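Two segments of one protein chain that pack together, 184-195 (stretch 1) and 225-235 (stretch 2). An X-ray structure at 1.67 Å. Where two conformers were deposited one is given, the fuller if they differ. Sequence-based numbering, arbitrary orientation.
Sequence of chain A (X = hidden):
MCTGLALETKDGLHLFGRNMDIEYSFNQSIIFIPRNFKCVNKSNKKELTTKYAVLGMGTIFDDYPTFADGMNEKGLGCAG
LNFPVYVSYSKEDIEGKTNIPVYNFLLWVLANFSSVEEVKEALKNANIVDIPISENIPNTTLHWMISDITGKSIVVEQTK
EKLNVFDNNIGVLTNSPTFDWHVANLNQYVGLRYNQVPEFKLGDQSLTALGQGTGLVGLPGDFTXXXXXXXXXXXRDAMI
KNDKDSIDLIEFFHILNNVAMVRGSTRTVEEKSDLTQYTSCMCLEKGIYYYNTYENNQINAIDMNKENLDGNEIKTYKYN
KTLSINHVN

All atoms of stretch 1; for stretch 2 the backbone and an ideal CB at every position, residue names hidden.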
ATOM      1  N   ALA A 184      10.912  14.949  -0.924  1.00 10.28           N
ATOM      2  CA  ALA A 184       9.819  15.048  -1.890  1.00 10.17           C
ATOM      3  C   ALA A 184       8.822  13.895  -1.736  1.00 10.08           C
ATOM      4  O   ALA A 184       7.619  14.081  -1.935  1.00 10.23           O
ATOM      5  CB  ALA A 184      10.360  15.108  -3.315  1.00 10.05           C
ATOM      6  N   ASN A 185       9.326  12.715  -1.375  1.00 10.01           N
ATOM      7  CA  ASN A 185       8.479  11.537  -1.162  1.00  9.92           C
ATOM      8  C   ASN A 185       7.522  11.703   0.020  1.00  9.92           C
ATOM      9  O   ASN A 185       6.430  11.134   0.020  1.00  9.87           O
ATOM     10  CB  ASN A 185       9.332  10.271  -0.999  1.00  9.98           C
ATOM     11  CG  ASN A 185       8.525   8.985  -1.174  1.00  9.81           C
ATOM     12  OD1 ASN A 185       7.639   8.897  -2.029  1.00  9.83           O
ATOM     13  ND2 ASN A 185       8.845   7.975  -0.372  1.00  9.45           N
ATOM     14  N   LEU A 186       7.930  12.489   1.016  1.00  9.89           N
ATOM     15  CA  LEU A 186       7.077  12.784   2.174  1.00 10.06           C
ATOM     16  C   LEU A 186       5.751  13.422   1.765  1.00 10.13           C
ATOM     17  O   LEU A 186       4.720  13.172   2.388  1.00 10.21           O
ATOM     18  CB  LEU A 186       7.796  13.697   3.168  1.00 10.10           C
ATOM     19  CG  LEU A 186       8.997  13.153   3.941  1.00 10.49           C
ATOM     20  CD1 LEU A 186       9.728  14.301   4.608  1.00 11.07           C
ATOM     21  CD2 LEU A 186       8.573  12.119   4.971  1.00 10.81           C
ATOM     22  N   ASN A 187       5.792  14.236   0.711  1.00 10.36           N
ATOM     23  CA  ASN A 187       4.607  14.923   0.184  1.00 10.60           C
ATOM     24  C   ASN A 187       3.474  13.997  -0.271  1.00 10.59           C
ATOM     25  O   ASN A 187       2.315  14.414  -0.337  1.00 10.64           O
ATOM     26  CB  ASN A 187       5.003  15.848  -0.967  1.00 10.68           C
ATOM     27  CG  ASN A 187       5.859  17.018  -0.516  1.00 11.39           C
ATOM     28  OD1 ASN A 187       5.739  17.497   0.613  1.00 11.68           O
ATOM     29  ND2 ASN A 187       6.722  17.493  -1.407  1.00 12.44           N
ATOM     30  N   GLN A 188       3.811  12.749  -0.589  0.50 10.49           N
ATOM     31  CA  GLN A 188       2.808  11.767  -1.007  0.50 10.40           C
ATOM     32  C   GLN A 188       1.935  11.298   0.154  0.50 10.41           C
ATOM     33  O   GLN A 188       0.875  10.705  -0.060  0.50 10.32           O
ATOM     34  CB  GLN A 188       3.469  10.562  -1.684  0.50 10.48           C
ATOM     35  CG  GLN A 188       3.997  10.839  -3.087  0.50 10.47           C
ATOM     36  CD  GLN A 188       2.929  11.364  -4.038  0.50 10.47           C
ATOM     37  OE1 GLN A 188       3.018  12.492  -4.527  0.50 10.71           O
ATOM     38  NE2 GLN A 188       1.910  10.548  -4.295  0.50  9.90           N
ATOM     39  N   TYR A 189       2.380  11.578   1.377  1.00 10.40           N
ATOM     40  CA  TYR A 189       1.699  11.099   2.583  1.00 10.36           C
ATOM     41  C   TYR A 189       1.040  12.201   3.420  1.00 10.26           C
ATOM     42  O   TYR A 189       0.793  12.017   4.616  1.00 10.34           O
ATOM     43  CB  TYR A 189       2.678  10.270   3.425  1.00 10.72           C
ATOM     44  CG  TYR A 189       3.219   9.079   2.670  1.00 10.81           C
ATOM     45  CD1 TYR A 189       2.521   7.870   2.647  1.00 11.16           C
ATOM     46  CD2 TYR A 189       4.409   9.167   1.948  1.00 10.96           C
ATOM     47  CE1 TYR A 189       3.004   6.777   1.939  1.00 11.46           C
ATOM     48  CE2 TYR A 189       4.901   8.080   1.237  1.00 11.29           C
ATOM     49  CZ  TYR A 189       4.195   6.890   1.238  1.00 11.53           C
ATOM     50  OH  TYR A 189       4.680   5.813   0.535  1.00 12.23           O
ATOM     51  N   VAL A 190       0.733  13.330   2.782  1.00  9.95           N
ATOM     52  CA  VAL A 190       0.038  14.440   3.448  1.00  9.77           C
ATOM     53  C   VAL A 190      -1.341  14.034   3.990  1.00  9.70           C
ATOM     54  O   VAL A 190      -1.889  14.704   4.870  1.00  9.64           O
ATOM     55  CB  VAL A 190      -0.101  15.695   2.534  1.00  9.75           C
ATOM     56  CG1 VAL A 190       1.261  16.312   2.241  1.00  9.92           C
ATOM     57  CG2 VAL A 190      -0.833  15.364   1.237  1.00  9.55           C
ATOM     58  N   GLY A 191      -1.881  12.933   3.469  1.00  9.59           N
ATOM     59  CA  GLY A 191      -3.194  12.436   3.877  1.00  9.87           C
ATOM     60  C   GLY A 191      -3.205  11.566   5.124  1.00 10.00           C
ATOM     61  O   GLY A 191      -4.269  11.110   5.549  1.00 10.02           O
ATOM     62  N   LEU A 192      -2.031  11.329   5.710  1.00 10.11           N
ATOM     63  CA  LEU A 192      -1.926  10.535   6.940  1.00 10.30           C
ATOM     64  C   LEU A 192      -2.493  11.277   8.149  1.00 10.41           C
ATOM     65  O   LEU A 192      -2.397  12.502   8.234  1.00 10.39           O
ATOM     66  CB  LEU A 192      -0.472  10.132   7.215  1.00 10.29           C
ATOM     67  CG  LEU A 192       0.241   9.153   6.276  1.00 10.53           C
ATOM     68  CD1 LEU A 192       1.697   9.010   6.702  1.00 11.31           C
ATOM     69  CD2 LEU A 192      -0.446   7.788   6.236  1.00 11.26           C
ATOM     70  N   ARG A 193      -3.082  10.525   9.078  1.00 10.56           N
ATOM     71  CA  ARG A 193      -3.656  11.092  10.300  1.00 10.78           C
ATOM     72  C   ARG A 193      -3.318  10.232  11.514  1.00 11.13           C
ATOM     73  O   ARG A 193      -3.449   9.008  11.472  1.00 11.14           O
ATOM     74  CB  ARG A 193      -5.177  11.237  10.171  1.00 10.82           C
ATOM     75  CG  ARG A 193      -5.625  12.383   9.270  1.00 10.67           C
ATOM     76  CD  ARG A 193      -7.142  12.447   9.152  1.00 10.58           C
ATOM     77  NE  ARG A 193      -7.677  11.410   8.270  1.00 10.08           N
ATOM     78  CZ  ARG A 193      -8.962  11.281   7.948  1.00 10.31           C
ATOM     79  NH1 ARG A 193      -9.868  12.121   8.435  1.00 10.36           N
ATOM     80  NH2 ARG A 193      -9.346  10.305   7.135  1.00 10.49           N
ATOM     81  N   TYR A 194      -2.883  10.878  12.593  1.00 11.37           N
ATOM     82  CA  TYR A 194      -2.557  10.165  13.829  1.00 11.76           C
ATOM     83  C   TYR A 194      -3.815   9.891  14.642  1.00 12.01           C
ATOM     84  O   TYR A 194      -3.872   8.931  15.415  1.00 12.22           O
ATOM     85  CB  TYR A 194      -1.546  10.949  14.671  1.00 11.79           C
ATOM     86  CG  TYR A 194      -0.344  11.444  13.899  1.00 11.71           C
ATOM     87  CD1 TYR A 194       0.408  10.573  13.107  1.00 11.79           C
ATOM     88  CD2 TYR A 194       0.043  12.782  13.962  1.00 11.89           C
ATOM     89  CE1 TYR A 194       1.511  11.024  12.392  1.00 11.72           C
ATOM     90  CE2 TYR A 194       1.148  13.245  13.250  1.00 11.93           C
ATOM     91  CZ  TYR A 194       1.876  12.358  12.471  1.00 11.79           C
ATOM     92  OH  TYR A 194       2.970  12.800  11.767  1.00 11.98           O
ATOM     93  N   ASN A 195      -4.819  10.745  14.459  1.00 12.11           N
ATOM     94  CA  ASN A 195      -6.090  10.620  15.160  1.00 12.45           C
ATOM     95  C   ASN A 195      -6.973   9.546  14.544  1.00 12.21           C
ATOM     96  O   ASN A 195      -7.105   9.464  13.322  1.00 12.31           O
ATOM     97  CB  ASN A 195      -6.827  11.962  15.177  1.00 12.71           C
ATOM     98  CG  ASN A 195      -6.095  13.022  15.982  1.00 13.82           C
ATOM     99  OD1 ASN A 195      -5.291  12.709  16.861  1.00 15.46           O
ATOM    100  ND2 ASN A 195      -6.375  14.287  15.684  1.00 15.29           N
ATOM    101  N   UNK A 225      14.828   1.409   2.404  1.00  9.16           N
ATOM    102  CA  UNK A 225      15.189   2.730   2.926  1.00  9.17           C
ATOM    103  C   UNK A 225      14.081   3.781   2.789  1.00  9.15           C
ATOM    104  O   UNK A 225      13.850   4.541   3.730  1.00  9.34           O
ATOM    105  CB  UNK A 225      16.444   3.231   2.208  1.00  9.17           C
ATOM    106  N   UNK A 226      13.402   3.815   1.642  1.00  9.17           N
ATOM    107  CA  UNK A 226      12.330   4.790   1.419  1.00  9.15           C
ATOM    108  C   UNK A 226      11.155   4.596   2.382  1.00  9.11           C
ATOM    109  O   UNK A 226      10.649   5.562   2.955  1.00  9.03           O
ATOM    110  CB  UNK A 226      11.832   4.694  -0.024  1.00  9.15           C
ATOM    111  N   UNK A 227      10.739   3.346   2.569  1.00  9.02           N
ATOM    112  CA  UNK A 227       9.633   3.037   3.476  1.00  8.98           C
ATOM    113  C   UNK A 227       9.982   3.339   4.931  1.00  9.08           C
ATOM    114  O   UNK A 227       9.154   3.873   5.675  1.00  8.89           O
ATOM    115  CB  UNK A 227       9.235   1.566   3.335  1.00  8.98           C
ATOM    116  N   UNK A 228      11.209   3.008   5.325  1.00  9.05           N
ATOM    117  CA  UNK A 228      11.680   3.297   6.678  1.00  9.03           C
ATOM    118  C   UNK A 228      11.768   4.799   6.942  1.00  8.97           C
ATOM    119  O   UNK A 228      11.431   5.255   8.035  1.00  9.04           O
ATOM    120  CB  UNK A 228      13.047   2.649   6.908  1.00  9.03           C
ATOM    121  N   UNK A 229      12.200   5.560   5.934  1.00  8.81           N
ATOM    122  CA  UNK A 229      12.268   7.023   6.031  1.00  8.82           C
ATOM    123  C   UNK A 229      10.889   7.606   6.338  1.00  8.85           C
ATOM    124  O   UNK A 229      10.746   8.426   7.245  1.00  8.74           O
ATOM    125  CB  UNK A 229      12.818   7.623   4.735  1.00  8.82           C
ATOM    126  N   UNK A 230       9.879   7.167   5.588  1.00  8.80           N
ATOM    127  CA  UNK A 230       8.508   7.632   5.797  1.00  9.06           C
ATOM    128  C   UNK A 230       8.035   7.328   7.218  1.00  9.09           C
ATOM    129  O   UNK A 230       7.530   8.214   7.907  1.00  9.06           O
ATOM    130  CB  UNK A 230       7.566   6.985   4.780  1.00  9.06           C
ATOM    131  N   UNK A 231       8.225   6.084   7.659  1.00  9.42           N
ATOM    132  CA  UNK A 231       7.766   5.670   8.983  1.00  9.58           C
ATOM    133  C   UNK A 231       8.412   6.471  10.114  1.00  9.70           C
ATOM    134  O   UNK A 231       7.707   7.015  10.961  1.00  9.74           O
ATOM    135  CB  UNK A 231       8.051   4.180   9.185  1.00  9.58           C
ATOM    136  N   UNK A 232       9.741   6.567  10.107  1.00  9.80           N
ATOM    137  CA  UNK A 232      10.451   7.287  11.170  1.00 10.04           C
ATOM    138  C   UNK A 232      10.115   8.787  11.170  1.00  9.93           C
ATOM    139  O   UNK A 232       9.986   9.396  12.231  1.00 10.06           O
ATOM    140  CB  UNK A 232      11.961   7.094  11.013  1.00 10.04           C
ATOM    141  N   UNK A 233       9.942   9.365   9.982  1.00 10.04           N
ATOM    142  CA  UNK A 233       9.598  10.784   9.865  1.00 10.02           C
ATOM    143  C   UNK A 233       8.263  11.103  10.538  1.00 10.07           C
ATOM    144  O   UNK A 233       8.157  12.076  11.288  1.00 10.04           O
ATOM    145  CB  UNK A 233       9.546  11.193   8.391  1.00 10.02           C
ATOM    146  N   UNK A 234       7.254  10.275  10.279  1.00 10.28           N
ATOM    147  CA  UNK A 234       5.921  10.504  10.830  1.00 10.36           C
ATOM    148  C   UNK A 234       5.771  10.076  12.293  1.00 10.51           C
ATOM    149  O   UNK A 234       5.064  10.735  13.052  1.00 10.40           O
ATOM    150  CB  UNK A 234       4.889   9.760   9.980  1.00 10.36           C
ATOM    151  N   UNK A 235       6.442   8.993  12.689  1.00 10.80           N
ATOM    152  CA  UNK A 235       6.450   8.576  14.097  1.00 11.07           C
ATOM    153  C   UNK A 235       7.091   9.644  14.982  1.00 11.00           C
ATOM    154  O   UNK A 235       6.608   9.920  16.082  1.00 11.08           O
ATOM    155  CB  UNK A 235       7.194   7.249  14.256  1.00 11.07           C
TER

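Stretch 2 is helical throughout, each backbone N from 229 to 235 bonding to the O four residues earlier, so one flank of the helix meets stretch 1 and the rest turns from it.

Position 225 lies out of reach, with nothing of stretch 1 within 5.5 Å of its ideal CB. Its phi of -54° and its place at the first residue of the helix, where no acceptor within the stretch lies four residues back, are compatible with proline, among many others; it is Pro225.

At 226 the CA-to-CB bond points toward stretch 1, and the ideal CB is 4.5 Å from Asn185 ND2. A small residue such as alanine, serine or glycine would suit, and a polar one might address the amide. The residue is Ala226, whose CB stays 4.4 Å from Asn185 ND2. The amide is instead linked to the backbone through a water, which accepts from Asn185 ND2 at 3.0 Å and donates to Ala226 O at 2.9 Å.

Positions 227 and 228 point away and lie out of reach, respectively, so stretch 1 sets no preference. They are Ser227 and Arg228, both hydrogen-bonded elsewhere in the structure.

Position 229 points toward stretch 1, but its ideal CB has no neighbour there within 5.5 Å. Only a long side chain could reach the apolar end of Leu186; leucine, methionine or an aromatic would serve. Phe229, with chi1 t, does so: its CE2 lies 4.0 Å from Leu186 CD1, which sits at the edge of the ring.

At 230 the ideal CB faces a largely apolar surface, 4.6 Å from Tyr189 CE2 and 5.2 Å from Leu186 CD2. Leucine, isoleucine, valine or methionine would fit. Ile230 is found, and its two branches share the work. CG2 lies over the face of the Tyr189 ring, 3.9 Å from its centroid, in a CH-pi contact. CD1 reaches Asn185 ND2 at 3.6 Å, Tyr189 CE2 at 3.7 Å and Leu186 CD2 at 3.8 Å.

Position 231 points away and 232 is out of reach; stretch 1 leaves both open, and they are Arg231 and Val232.

At 233 the ideal CB already stands 3.7 Å from Leu186 CD2, which favours alanine, glycine or perhaps serine. Ala233 keeps that distance between its CB and Leu186 CD2, and with 229, 230 and 234 it forms the hole that receives the Leu186 side chain.

Position 234 points toward stretch 1, its ideal CB 4.0 Å from Tyr194 OH and 4.6 Å from Leu192 CD1. Leu186, Tyr189 and Leu192 offer an apolar setting for a large side chain: phenylalanine, leucine or methionine. Phe234 has the largest covered area in either stretch. Leu192 CD1 sits over one face of its ring, 3.7 Å from the centroid and almost on the normal, a CH-pi contact. The ring's CZ approaches Tyr189 CB at 3.8 Å and its CE2 lies 4.0 Å from Leu186 CD2, while Tyr194 OH is at the ring edge, 3.3 Å from Phe234 CD1.

Position 235 points away, so its choice is free here; it is Leu235.

Stretch 2 (225-235) PASRFIRVAFL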
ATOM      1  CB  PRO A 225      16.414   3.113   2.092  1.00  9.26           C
ATOM      2  CG  PRO A 225      17.004   1.810   1.674  1.00  9.32           C
ATOM      3  CD  PRO A 225      15.829   0.907   1.443  1.00  9.19           C
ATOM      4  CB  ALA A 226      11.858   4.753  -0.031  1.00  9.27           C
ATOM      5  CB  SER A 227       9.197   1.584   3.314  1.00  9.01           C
ATOM      6  OG  SER A 227       8.654   1.380   2.021  1.00  8.97           O
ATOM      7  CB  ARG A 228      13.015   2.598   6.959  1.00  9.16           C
ATOM      8  CG  ARG A 228      12.885   1.085   7.070  1.00  9.42           C
ATOM      9  CD  ARG A 228      14.182   0.420   7.509  1.00  9.15           C
ATOM     10  NE  ARG A 228      15.167   0.313   6.432  1.00  9.39           N
ATOM     11  CZ  ARG A 228      16.184   1.152   6.248  1.00  9.71           C
ATOM     12  NH1 ARG A 228      16.358   2.189   7.060  1.00 10.30           N
ATOM     13  NH2 ARG A 228      17.028   0.957   5.242  1.00  9.98           N
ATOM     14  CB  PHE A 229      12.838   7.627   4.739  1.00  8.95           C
ATOM     15  CG  PHE A 229      13.205   9.087   4.847  1.00  9.12           C
ATOM     16  CD1 PHE A 229      14.536   9.474   4.978  1.00  9.88           C
ATOM     17  CD2 PHE A 229      12.224  10.078   4.788  1.00  9.69           C
ATOM     18  CE1 PHE A 229      14.884  10.824   5.071  1.00  9.67           C
ATOM     19  CE2 PHE A 229      12.561  11.428   4.880  1.00  9.44           C
ATOM     20  CZ  PHE A 229      13.894  11.802   5.020  1.00  9.69           C
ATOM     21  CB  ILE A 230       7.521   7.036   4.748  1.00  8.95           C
ATOM     22  CG1 ILE A 230       7.937   7.417   3.314  1.00  9.04           C
ATOM     23  CG2 ILE A 230       6.072   7.450   5.050  1.00  9.14           C
ATOM     24  CD1 ILE A 230       8.043   8.920   3.034  1.00  9.88           C
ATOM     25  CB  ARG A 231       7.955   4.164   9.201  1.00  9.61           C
ATOM     26  CG  ARG A 231       7.039   3.302   8.340  1.00  9.73           C
ATOM     27  CD  ARG A 231       6.607   2.018   9.056  1.00 10.24           C
ATOM     28  NE  ARG A 231       7.728   1.159   9.449  1.00 10.65           N
ATOM     29  CZ  ARG A 231       8.389   0.343   8.628  1.00 10.55           C
ATOM     30  NH1 ARG A 231       8.071   0.267   7.339  1.00 10.28           N
ATOM     31  NH2 ARG A 231       9.382  -0.398   9.100  1.00 10.65           N
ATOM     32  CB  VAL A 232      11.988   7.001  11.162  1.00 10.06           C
ATOM     33  CG1 VAL A 232      12.672   7.568   9.923  1.00 10.30           C
ATOM     34  CG2 VAL A 232      12.648   7.512  12.434  1.00 10.97           C
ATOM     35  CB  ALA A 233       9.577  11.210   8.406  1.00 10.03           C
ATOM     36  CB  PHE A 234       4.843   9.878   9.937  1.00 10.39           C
ATOM     37  CG  PHE A 234       4.562  10.674   8.693  1.00 10.46           C
ATOM     38  CD1 PHE A 234       3.668  11.743   8.720  1.00 10.87           C
ATOM     39  CD2 PHE A 234       5.206  10.371   7.497  1.00 10.69           C
ATOM     40  CE1 PHE A 234       3.410  12.494   7.567  1.00 11.33           C
ATOM     41  CE2 PHE A 234       4.958  11.113   6.339  1.00 11.01           C
ATOM     42  CZ  PHE A 234       4.058  12.178   6.376  1.00 11.35           C
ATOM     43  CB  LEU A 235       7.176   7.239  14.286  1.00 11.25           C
ATOM     44  CG  LEU A 235       6.552   5.964  13.716  1.00 12.14           C
ATOM     45  CD1 LEU A 235       7.469   4.800  14.007  1.00 13.11           C
ATOM     46  CD2 LEU A 235       5.166   5.694  14.272  1.00 13.45           C
TER
HETATM   47  O   HOH W   1      11.099   8.084   1.600  1.00  9.43           O
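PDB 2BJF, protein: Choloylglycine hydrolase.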